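Local structure of putative phospholipase A2 (Oryza sativa, 2WG9) at residues A[37-42]-A[55-60]. The protein probably catalyses the calcium-dependent hydrolysis of the 2-acyl ester of membrane phosphoglycerides, releasing lysophospholipids and free fatty acids. Residues are numbered along the deposited sequence; the frame is centred on the assembly and turned at random.
Sequences GKYCGI and ALDACC. With CA (calcium ion), chain C; OCA (octanoic acid (caprylic acid)), chain D.
With CG anti to its backbone N (chi1 -158°), Asp57 reaches from helix 55-68 to the backbone of the loop after strand 35-37, while Cys40 and Cys60, each with SG beside the backbone N, meet in a disulfide. The carboxylate of Asp57 grips two successive amides. Lys38 N gives an almost straight bond to OD2 (2.9 Å, 176°), arriving on the syn side but tilted from the carboxylate plane. Tyr39 N reaches the syn lone pair of OD1 at 2.9 Å, in a more bent bond (139°). Cys53 N, just ahead of the helix, also bonds to OD2, so that the buried carboxylate ties together the loop and the approach to the helix. An alanine in place of Asp57 would probably leave the amides of Lys38, Tyr39 and Cys53 without this acceptor, with the disulfide remaining as the covalent tie between loop and helix.

Gly37 packs its CA against OD2 at 3.5 Å, where a side chain would collide with the carboxylate. The Tyr39 ring meets the Asp57 carboxylate with its edge, and its hydroxyl bonds to Glu50 O. Farther along, Tyr39 CB lies 3.7 Å from Cys60 CB, beside the disulfide, in which Cys40 SG is 2.0 Å from Cys60 SG; Leu56 CG borders Cys40 SG.

From this loop, held to the helix by the carboxylate and the disulfide, Tyr39 O (2.3 Å) and Gly41 O bind the calcium ion, which Tyr44 O, Asp64 OD2, a water and octanoate O1 also bind. Gly41 N donates to the same O1 at 3.0 Å. A glycine-rich loop disulfide-bonded to the helix that carries the predicted active-site His63 and the calcium ligand Asp64 is the calcium-binding loop characteristic of secretory phospholipases A2.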
ATOM      1  N   GLY A  37       5.600  -5.025  -5.448  1.00 11.53           N
ATOM      2  CA  GLY A  37       4.478  -5.647  -6.148  1.00 11.47           C
ATOM      3  C   GLY A  37       3.965  -4.693  -7.211  1.00 11.36           C
ATOM      4  O   GLY A  37       4.749  -3.932  -7.791  1.00 11.40           O
ATOM      5  N   LYS A  38       2.658  -4.732  -7.465  1.00 10.94           N
ATOM      6  CA  LYS A  38       2.025  -3.844  -8.441  1.00 10.80           C
ATOM      7  C   LYS A  38       1.356  -2.650  -7.755  1.00 10.68           C
ATOM      8  O   LYS A  38       0.976  -1.683  -8.426  1.00 10.48           O
ATOM      9  CB  LYS A  38       0.978  -4.604  -9.280  1.00 10.65           C
ATOM     10  CG  LYS A  38       1.528  -5.683 -10.206  1.00 10.60           C
ATOM     11  CD  LYS A  38       0.388  -6.564 -10.722  1.00 11.33           C
ATOM     12  CE  LYS A  38       0.887  -7.789 -11.474  1.00 12.26           C
ATOM     13  NZ  LYS A  38      -0.257  -8.634 -11.988  1.00 12.68           N
ATOM     14  N   TYR A  39       1.217  -2.718  -6.422  1.00 10.44           N
ATOM     15  CA  TYR A  39       0.372  -1.772  -5.670  1.00 10.37           C
ATOM     16  C   TYR A  39       1.040  -1.002  -4.512  1.00 10.64           C
ATOM     17  O   TYR A  39       0.604   0.095  -4.185  1.00 10.34           O
ATOM     18  CB  TYR A  39      -0.894  -2.483  -5.137  1.00 10.16           C
ATOM     19  CG  TYR A  39      -1.839  -2.967  -6.220  1.00  9.96           C
ATOM     20  CD1 TYR A  39      -1.760  -4.272  -6.719  1.00  9.35           C
ATOM     21  CD2 TYR A  39      -2.817  -2.119  -6.745  1.00  9.44           C
ATOM     22  CE1 TYR A  39      -2.640  -4.717  -7.722  1.00  9.67           C
ATOM     23  CE2 TYR A  39      -3.692  -2.553  -7.753  1.00 10.18           C
ATOM     24  CZ  TYR A  39      -3.595  -3.845  -8.236  1.00  9.42           C
ATOM     25  OH  TYR A  39      -4.463  -4.270  -9.228  1.00 10.32           O
ATOM     26  N   CYS A  40       2.061  -1.573  -3.875  1.00 11.19           N
ATOM     27  CA  CYS A  40       2.652  -0.935  -2.686  1.00 11.58           C
ATOM     28  C   CYS A  40       3.631   0.183  -3.051  1.00 12.43           C
ATOM     29  O   CYS A  40       4.682  -0.055  -3.648  1.00 11.79           O
ATOM     30  CB  CYS A  40       3.335  -1.959  -1.769  1.00 11.49           C
ATOM     31  SG  CYS A  40       2.266  -3.214  -1.016  1.00 11.02           S
ATOM     32  N   GLY A  41       3.274   1.406  -2.677  1.00 13.40           N
ATOM     33  CA  GLY A  41       4.113   2.566  -2.939  1.00 14.55           C
ATOM     34  C   GLY A  41       3.268   3.810  -3.105  1.00 15.62           C
ATOM     35  O   GLY A  41       2.094   3.738  -3.476  1.00 15.77           O
ATOM     36  N   ILE A  42       3.869   4.959  -2.834  1.00 16.60           N
ATOM     37  CA  ILE A  42       3.183   6.238  -2.957  1.00 17.49           C
ATOM     38  C   ILE A  42       3.053   6.601  -4.435  1.00 17.94           C
ATOM     39  O   ILE A  42       4.018   6.494  -5.191  1.00 17.90           O
ATOM     40  CB  ILE A  42       3.927   7.344  -2.156  1.00 17.89           C
ATOM     41  CG1 ILE A  42       3.991   6.958  -0.669  1.00 18.02           C
ATOM     42  CG2 ILE A  42       3.248   8.715  -2.344  1.00 18.22           C
ATOM     43  CD1 ILE A  42       5.022   7.738   0.155  1.00 20.38           C
ATOM     44  N   ALA A  55       0.475 -11.398  -0.595  1.00 10.93           N
ATOM     45  CA  ALA A  55      -0.465 -10.935   0.433  1.00 10.90           C
ATOM     46  C   ALA A  55      -0.275  -9.463   0.782  1.00 10.74           C
ATOM     47  O   ALA A  55      -1.252  -8.721   0.930  1.00 11.02           O
ATOM     48  CB  ALA A  55      -0.346 -11.796   1.696  1.00 10.55           C
ATOM     49  N   LEU A  56       0.984  -9.044   0.916  1.00 10.91           N
ATOM     50  CA  LEU A  56       1.289  -7.633   1.176  1.00 10.61           C
ATOM     51  C   LEU A  56       0.818  -6.750   0.026  1.00 10.41           C
ATOM     52  O   LEU A  56       0.207  -5.708   0.257  1.00 10.12           O
ATOM     53  CB  LEU A  56       2.784  -7.419   1.456  1.00 10.49           C
ATOM     54  CG  LEU A  56       3.216  -5.996   1.850  1.00 10.72           C
ATOM     55  CD1 LEU A  56       2.458  -5.472   3.074  1.00 11.40           C
ATOM     56  CD2 LEU A  56       4.728  -5.937   2.080  1.00 10.92           C
ATOM     57  N   ASP A  57       1.094  -7.171  -1.205  1.00 10.14           N
ATOM     58  CA  ASP A  57       0.641  -6.419  -2.381  1.00 10.17           C
ATOM     59  C   ASP A  57      -0.892  -6.295  -2.410  1.00 10.16           C
ATOM     60  O   ASP A  57      -1.442  -5.245  -2.780  1.00  9.67           O
ATOM     61  CB  ASP A  57       1.158  -7.085  -3.653  1.00 10.01           C
ATOM     62  CG  ASP A  57       1.200  -6.142  -4.830  1.00 10.52           C
ATOM     63  OD1 ASP A  57       1.318  -4.918  -4.611  1.00 10.33           O
ATOM     64  OD2 ASP A  57       1.132  -6.634  -5.982  1.00  9.87           O
ATOM     65  N   ALA A  58      -1.572  -7.369  -2.007  1.00 10.07           N
ATOM     66  CA  ALA A  58      -3.035  -7.372  -1.921  1.00 10.18           C
ATOM     67  C   ALA A  58      -3.560  -6.362  -0.898  1.00 10.20           C
ATOM     68  O   ALA A  58      -4.550  -5.682  -1.157  1.00  9.55           O
ATOM     69  CB  ALA A  58      -3.569  -8.789  -1.634  1.00  9.99           C
ATOM     70  N   CYS A  59      -2.887  -6.249   0.250  1.00 10.58           N
ATOM     71  CA  CYS A  59      -3.224  -5.217   1.239  1.00 11.00           C
ATOM     72  C   CYS A  59      -3.170  -3.826   0.610  1.00 10.79           C
ATOM     73  O   CYS A  59      -4.076  -3.011   0.803  1.00 11.17           O
ATOM     74  CB  CYS A  59      -2.278  -5.272   2.448  1.00 11.28           C
ATOM     75  SG  CYS A  59      -2.386  -6.761   3.439  1.00 12.12           S
ATOM     76  N   CYS A  60      -2.105  -3.561  -0.142  1.00 10.59           N
ATOM     77  CA  CYS A  60      -1.944  -2.281  -0.830  1.00 10.68           C
ATOM     78  C   CYS A  60      -2.987  -2.044  -1.919  1.00 10.41           C
ATOM     79  O   CYS A  60      -3.480  -0.912  -2.079  1.00 10.08           O
ATOM     80  CB  CYS A  60      -0.540  -2.174  -1.421  1.00 10.87           C
ATOM     81  SG  CYS A  60       0.751  -2.177  -0.164  1.00 11.29           S
TER
HETATM   82 CA    CA C 201       0.098   2.292  -4.084  0.70 14.09          CA
HETATM   83  C1  OCA D 301      -0.178   1.458  -0.662  1.00 20.47           C
HETATM   84  C2  OCA D 301       0.627   1.372   0.637  1.00 21.46           C
HETATM   85  C3  OCA D 301       0.561   2.676   1.430  1.00 22.54           C
HETATM   86  C4  OCA D 301       1.408   3.788   0.807  1.00 24.03           C
HETATM   87  C5  OCA D 301       2.910   3.460   0.804  1.00 25.04           C
HETATM   88  C6  OCA D 301       3.580   3.888   2.109  1.00 25.49           C
HETATM   89  C7  OCA D 301       5.046   4.256   1.879  1.00 25.35           C
HETATM   90  C8  OCA D 301       5.973   3.203   2.497  1.00 25.15           C
HETATM   91  O1  OCA D 301       0.434   1.798  -1.694  1.00 18.10           O
HETATM   92  O2  OCA D 301      -1.390   1.171  -0.593  1.00 21.80           O
HETATM   93  O   HOH W   1      -0.677   4.533  -4.463  1.00 21.46           O